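Local coordinates for protein LbaCas13a H328A (C2c2) (Lachnospiraceae bacterium NK4A179, PDB 5WLH) that binds pre-crRNA and, as a guide-loaded CRISPR-Cas13a nuclease, probably processes that RNA and cleaves target RNA complementary to its spacer, at residues A[988-1002]-A[1006-1018]. Numbering follows the deposited sequence.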
# COMPACT_ATOMS: atom_id res chain seq x y z
N ASP A 988 3.52 28.04 -34.18
CA ASP A 988 2.63 28.69 -33.22
C ASP A 988 1.17 28.36 -33.48
O ASP A 988 0.36 28.45 -32.55
CB ASP A 988 2.84 30.20 -33.26
CG ASP A 988 4.22 30.61 -32.80
OD1 ASP A 988 4.95 29.76 -32.25
OD2 ASP A 988 4.57 31.80 -33.00
N GLU A 989 0.82 27.97 -34.70
CA GLU A 989 -0.58 27.71 -35.02
C GLU A 989 -1.07 26.39 -34.43
O GLU A 989 -2.14 26.34 -33.83
CB GLU A 989 -0.80 27.73 -36.54
CG GLU A 989 -2.18 27.22 -36.96
CD GLU A 989 -3.31 28.14 -36.55
OE1 GLU A 989 -4.49 27.73 -36.66
OE2 GLU A 989 -3.04 29.29 -36.13
N VAL A 990 -0.30 25.31 -34.61
CA VAL A 990 -0.70 24.04 -34.00
C VAL A 990 -0.62 24.13 -32.48
O VAL A 990 -1.43 23.54 -31.77
CB VAL A 990 0.15 22.87 -34.54
CG1 VAL A 990 -0.38 22.40 -35.88
CG2 VAL A 990 1.61 23.27 -34.64
N TYR A 991 0.36 24.87 -31.96
CA TYR A 991 0.44 25.09 -30.52
C TYR A 991 -0.81 25.80 -30.01
O TYR A 991 -1.43 25.36 -29.04
CB TYR A 991 1.69 25.89 -30.17
CG TYR A 991 1.84 26.18 -28.69
CD1 TYR A 991 1.47 25.24 -27.73
CD2 TYR A 991 2.35 27.39 -28.25
CE1 TYR A 991 1.59 25.51 -26.38
CE2 TYR A 991 2.48 27.67 -26.90
CZ TYR A 991 2.10 26.72 -25.97
OH TYR A 991 2.22 26.99 -24.63
N ALA A 992 -1.19 26.90 -30.67
CA ALA A 992 -2.38 27.63 -30.25
C ALA A 992 -3.63 26.76 -30.33
O ALA A 992 -4.52 26.85 -29.47
CB ALA A 992 -2.55 28.88 -31.10
N GLU A 993 -3.71 25.91 -31.35
CA GLU A 993 -4.84 24.99 -31.45
C GLU A 993 -4.82 23.96 -30.33
O GLU A 993 -5.88 23.55 -29.84
CB GLU A 993 -4.83 24.29 -32.81
CG GLU A 993 -5.98 23.31 -33.01
CD GLU A 993 -6.09 22.83 -34.45
OE1 GLU A 993 -7.16 22.29 -34.81
OE2 GLU A 993 -5.11 23.00 -35.21
N TYR A 994 -3.63 23.53 -29.90
CA TYR A 994 -3.55 22.62 -28.77
C TYR A 994 -4.01 23.29 -27.48
O TYR A 994 -4.75 22.69 -26.69
CB TYR A 994 -2.12 22.09 -28.64
CG TYR A 994 -2.01 20.90 -27.73
CD1 TYR A 994 -2.31 19.62 -28.18
CD2 TYR A 994 -1.64 21.05 -26.40
CE1 TYR A 994 -2.23 18.53 -27.35
CE2 TYR A 994 -1.56 19.97 -25.55
CZ TYR A 994 -1.85 18.71 -26.03
OH TYR A 994 -1.77 17.64 -25.18
N ILE A 995 -3.58 24.54 -27.26
CA ILE A 995 -4.01 25.29 -26.08
C ILE A 995 -5.53 25.38 -26.01
O ILE A 995 -6.12 25.37 -24.92
CB ILE A 995 -3.36 26.68 -26.09
CG1 ILE A 995 -1.84 26.56 -26.06
CG2 ILE A 995 -3.87 27.53 -24.94
CD1 ILE A 995 -1.11 27.78 -26.59
N SER A 996 -6.19 25.46 -27.17
CA SER A 996 -7.64 25.57 -27.23
C SER A 996 -8.36 24.35 -26.67
O SER A 996 -9.56 24.42 -26.43
CB SER A 996 -8.10 25.83 -28.67
OG SER A 996 -7.88 24.70 -29.50
N SER A 997 -7.65 23.23 -26.47
CA SER A 997 -8.28 22.10 -25.80
C SER A 997 -8.59 22.41 -24.34
O SER A 997 -9.51 21.83 -23.76
CB SER A 997 -7.39 20.86 -25.88
OG SER A 997 -6.69 20.80 -27.11
N TYR A 998 -7.83 23.32 -23.73
CA TYR A 998 -7.93 23.60 -22.31
C TYR A 998 -8.31 25.04 -22.00
O TYR A 998 -8.61 25.34 -20.84
CB TYR A 998 -6.61 23.26 -21.61
CG TYR A 998 -6.17 21.84 -21.90
CD1 TYR A 998 -6.97 20.77 -21.53
CD2 TYR A 998 -4.97 21.58 -22.56
CE1 TYR A 998 -6.58 19.47 -21.80
CE2 TYR A 998 -4.58 20.28 -22.83
CZ TYR A 998 -5.39 19.23 -22.44
OH TYR A 998 -5.01 17.93 -22.70
N LEU A 999 -8.30 25.92 -23.00
CA LEU A 999 -8.59 27.33 -22.81
C LEU A 999 -9.55 27.78 -23.90
O LEU A 999 -9.28 27.58 -25.09
CB LEU A 999 -7.31 28.17 -22.85
CG LEU A 999 -7.47 29.69 -22.90
CD1 LEU A 999 -8.05 30.21 -21.58
CD2 LEU A 999 -6.14 30.33 -23.21
N ASP A 1000 -10.66 28.39 -23.50
CA ASP A 1000 -11.59 29.00 -24.44
C ASP A 1000 -11.16 30.45 -24.63
O ASP A 1000 -11.66 31.38 -23.99
CB ASP A 1000 -13.02 28.89 -23.91
CG ASP A 1000 -14.04 29.39 -24.90
OD1 ASP A 1000 -13.66 29.89 -25.98
OD2 ASP A 1000 -15.25 29.28 -24.60
N PHE A 1001 -10.18 30.65 -25.53
CA PHE A 1001 -9.76 31.99 -25.90
C PHE A 1001 -10.59 32.57 -27.04
O PHE A 1001 -10.08 33.37 -27.83
CB PHE A 1001 -8.26 32.03 -26.23
CG PHE A 1001 -7.83 31.02 -27.25
CD1 PHE A 1001 -8.02 31.25 -28.60
CD2 PHE A 1001 -7.17 29.87 -26.86
CE1 PHE A 1001 -7.60 30.34 -29.55
CE2 PHE A 1001 -6.74 28.95 -27.81
CZ PHE A 1001 -6.95 29.19 -29.15
N GLU A 1002 -11.86 32.16 -27.14
CA GLU A 1002 -12.85 32.73 -28.04
C GLU A 1002 -12.42 32.58 -29.51
O GLU A 1002 -12.27 33.54 -30.25
CB GLU A 1002 -13.13 34.19 -27.67
CG GLU A 1002 -13.86 34.34 -26.32
CD GLU A 1002 -13.78 35.74 -25.73
OE1 GLU A 1002 -13.29 36.66 -26.42
OE2 GLU A 1002 -14.21 35.93 -24.57
N GLY A 1006 -11.04 31.21 -37.49
CA GLY A 1006 -9.91 31.51 -38.36
C GLY A 1006 -8.62 30.86 -37.89
O GLY A 1006 -8.60 29.67 -37.58
N ASN A 1007 -7.54 31.64 -37.84
CA ASN A 1007 -6.27 31.15 -37.34
C ASN A 1007 -6.29 31.14 -35.82
O ASN A 1007 -6.78 32.09 -35.19
CB ASN A 1007 -5.13 32.00 -37.86
CG ASN A 1007 -4.68 31.56 -39.24
OD1 ASN A 1007 -3.59 31.92 -39.69
ND2 ASN A 1007 -5.50 30.76 -39.91
N TYR A 1008 -5.77 30.06 -35.22
CA TYR A 1008 -5.74 29.98 -33.76
C TYR A 1008 -4.75 30.97 -33.16
O TYR A 1008 -5.03 31.57 -32.11
CB TYR A 1008 -5.40 28.56 -33.34
CG TYR A 1008 -6.52 27.56 -33.55
CD1 TYR A 1008 -7.50 27.40 -32.58
CD2 TYR A 1008 -6.60 26.77 -34.70
CE1 TYR A 1008 -8.52 26.49 -32.74
CE2 TYR A 1008 -7.62 25.86 -34.87
CZ TYR A 1008 -8.58 25.72 -33.89
OH TYR A 1008 -9.59 24.80 -34.08
N LYS A 1009 -3.59 31.13 -33.79
CA LYS A 1009 -2.56 32.02 -33.24
C LYS A 1009 -3.09 33.44 -33.07
O LYS A 1009 -2.78 34.10 -32.07
CB LYS A 1009 -1.33 32.01 -34.15
CG LYS A 1009 -0.22 32.96 -33.74
CD LYS A 1009 0.86 33.05 -34.81
CE LYS A 1009 1.96 34.02 -34.43
NZ LYS A 1009 2.97 34.15 -35.51
N ASP A 1010 -3.89 33.92 -34.02
CA ASP A 1010 -4.43 35.27 -33.92
C ASP A 1010 -5.59 35.33 -32.94
O ASP A 1010 -5.71 36.30 -32.18
CB ASP A 1010 -4.87 35.76 -35.30
CG ASP A 1010 -3.70 36.02 -36.22
OD1 ASP A 1010 -2.66 36.50 -35.72
OD2 ASP A 1010 -3.82 35.73 -37.43
N SER A 1011 -6.46 34.32 -32.96
CA SER A 1011 -7.57 34.28 -32.01
C SER A 1011 -7.07 34.27 -30.57
O SER A 1011 -7.71 34.87 -29.69
CB SER A 1011 -8.43 33.05 -32.29
OG SER A 1011 -9.78 33.29 -31.93
N LEU A 1012 -5.93 33.63 -30.31
CA LEU A 1012 -5.35 33.65 -28.97
C LEU A 1012 -4.67 34.98 -28.68
O LEU A 1012 -4.74 35.48 -27.56
CB LEU A 1012 -4.37 32.48 -28.81
CG LEU A 1012 -3.53 32.42 -27.52
CD1 LEU A 1012 -4.42 32.40 -26.28
CD2 LEU A 1012 -2.58 31.22 -27.53
N ASN A 1013 -4.00 35.55 -29.69
CA ASN A 1013 -3.37 36.86 -29.49
C ASN A 1013 -4.42 37.94 -29.26
O ASN A 1013 -4.23 38.82 -28.42
CB ASN A 1013 -2.50 37.20 -30.70
CG ASN A 1013 -1.78 38.52 -30.55
OD1 ASN A 1013 -0.94 38.69 -29.66
ND2 ASN A 1013 -2.10 39.47 -31.42
N ARG A 1014 -5.54 37.88 -29.99
CA ARG A 1014 -6.64 38.80 -29.74
C ARG A 1014 -7.16 38.67 -28.32
O ARG A 1014 -7.45 39.67 -27.65
CB ARG A 1014 -7.77 38.54 -30.74
CG ARG A 1014 -8.12 39.72 -31.64
CD ARG A 1014 -9.23 39.35 -32.62
NE ARG A 1014 -8.83 38.33 -33.58
CZ ARG A 1014 -9.37 37.11 -33.65
NH1 ARG A 1014 -10.34 36.76 -32.82
NH2 ARG A 1014 -8.94 36.25 -34.56
N PHE A 1015 -7.28 37.43 -27.83
CA PHE A 1015 -7.84 37.18 -26.51
C PHE A 1015 -6.94 37.73 -25.41
O PHE A 1015 -7.43 38.30 -24.43
CB PHE A 1015 -8.07 35.68 -26.35
CG PHE A 1015 -8.73 35.30 -25.06
CD1 PHE A 1015 -10.10 35.40 -24.92
CD2 PHE A 1015 -7.98 34.81 -24.00
CE1 PHE A 1015 -10.71 35.03 -23.74
CE2 PHE A 1015 -8.59 34.43 -22.83
CZ PHE A 1015 -9.96 34.54 -22.69
N CYS A 1016 -5.62 37.58 -25.56
CA CYS A 1016 -4.71 38.07 -24.53
C CYS A 1016 -4.58 39.59 -24.57
O CYS A 1016 -4.26 40.21 -23.55
CB CYS A 1016 -3.33 37.43 -24.68
SG CYS A 1016 -3.35 35.63 -24.59
N ASN A 1017 -4.80 40.20 -25.73
CA ASN A 1017 -4.75 41.65 -25.86
C ASN A 1017 -6.09 42.31 -25.58
O ASN A 1017 -6.18 43.54 -25.59
CB ASN A 1017 -4.25 42.04 -27.25
CG ASN A 1017 -2.75 41.90 -27.38
OD1 ASN A 1017 -1.99 42.68 -26.80
ND2 ASN A 1017 -2.32 40.90 -28.14
N SER A 1018 -7.13 41.52 -25.31
CA SER A 1018 -8.43 42.05 -24.95
C SER A 1018 -8.46 42.43 -23.47
O SER A 1018 -7.70 41.90 -22.65
CB SER A 1018 -9.52 41.03 -25.25
OG SER A 1018 -9.58 40.07 -24.21
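E989 reaches from helix 988-995 to the first turn of helix 1008-1017 and accepts hydrogen bonds from Y1008 N and K1009 N, a worked example of a helix-loop-helix unit in which a glutamate meets backbone N-H groups at the start of its partner. The axes of helices 988-995 and 1008-1017 approach to 8.2 Å at 61°. With its chain bent at chi2, E989 turns its carboxylate toward that end; OE1 accepts from Y1008 N at 3.0 Å through its syn lone pair, nearly straight at 172°, and OE2 takes K1009 N. The two bonds fix the rotation of the carboxylate, and the helix dipole would probably favour its negative charge.

The Y1008 ring lies across the first helix: E993 CB sits over one face, 3.7 Å from the centroid, while E989 OE1 and F1001 CZ lie at its edge. A992 CB packs against Y1008 CB, and I995 and L999 meet the two methyls of L1012.

F1001, from the connecting loop, fills the angle between the helices. Its CG stands between backbone N and carbonyl carbon (chi1 53°), which turns one face of the ring to L1012 CB, 3.9 Å from the ring centroid. Beyond it, E1002, salt-bridged to R1062, sets its carboxylate nearly perpendicular to the F1015 ring, at that ring's edge. Over one face of the F1015 ring rests the backbone of the loop, F1001 CA lying 3.6 Å from the ring centroid.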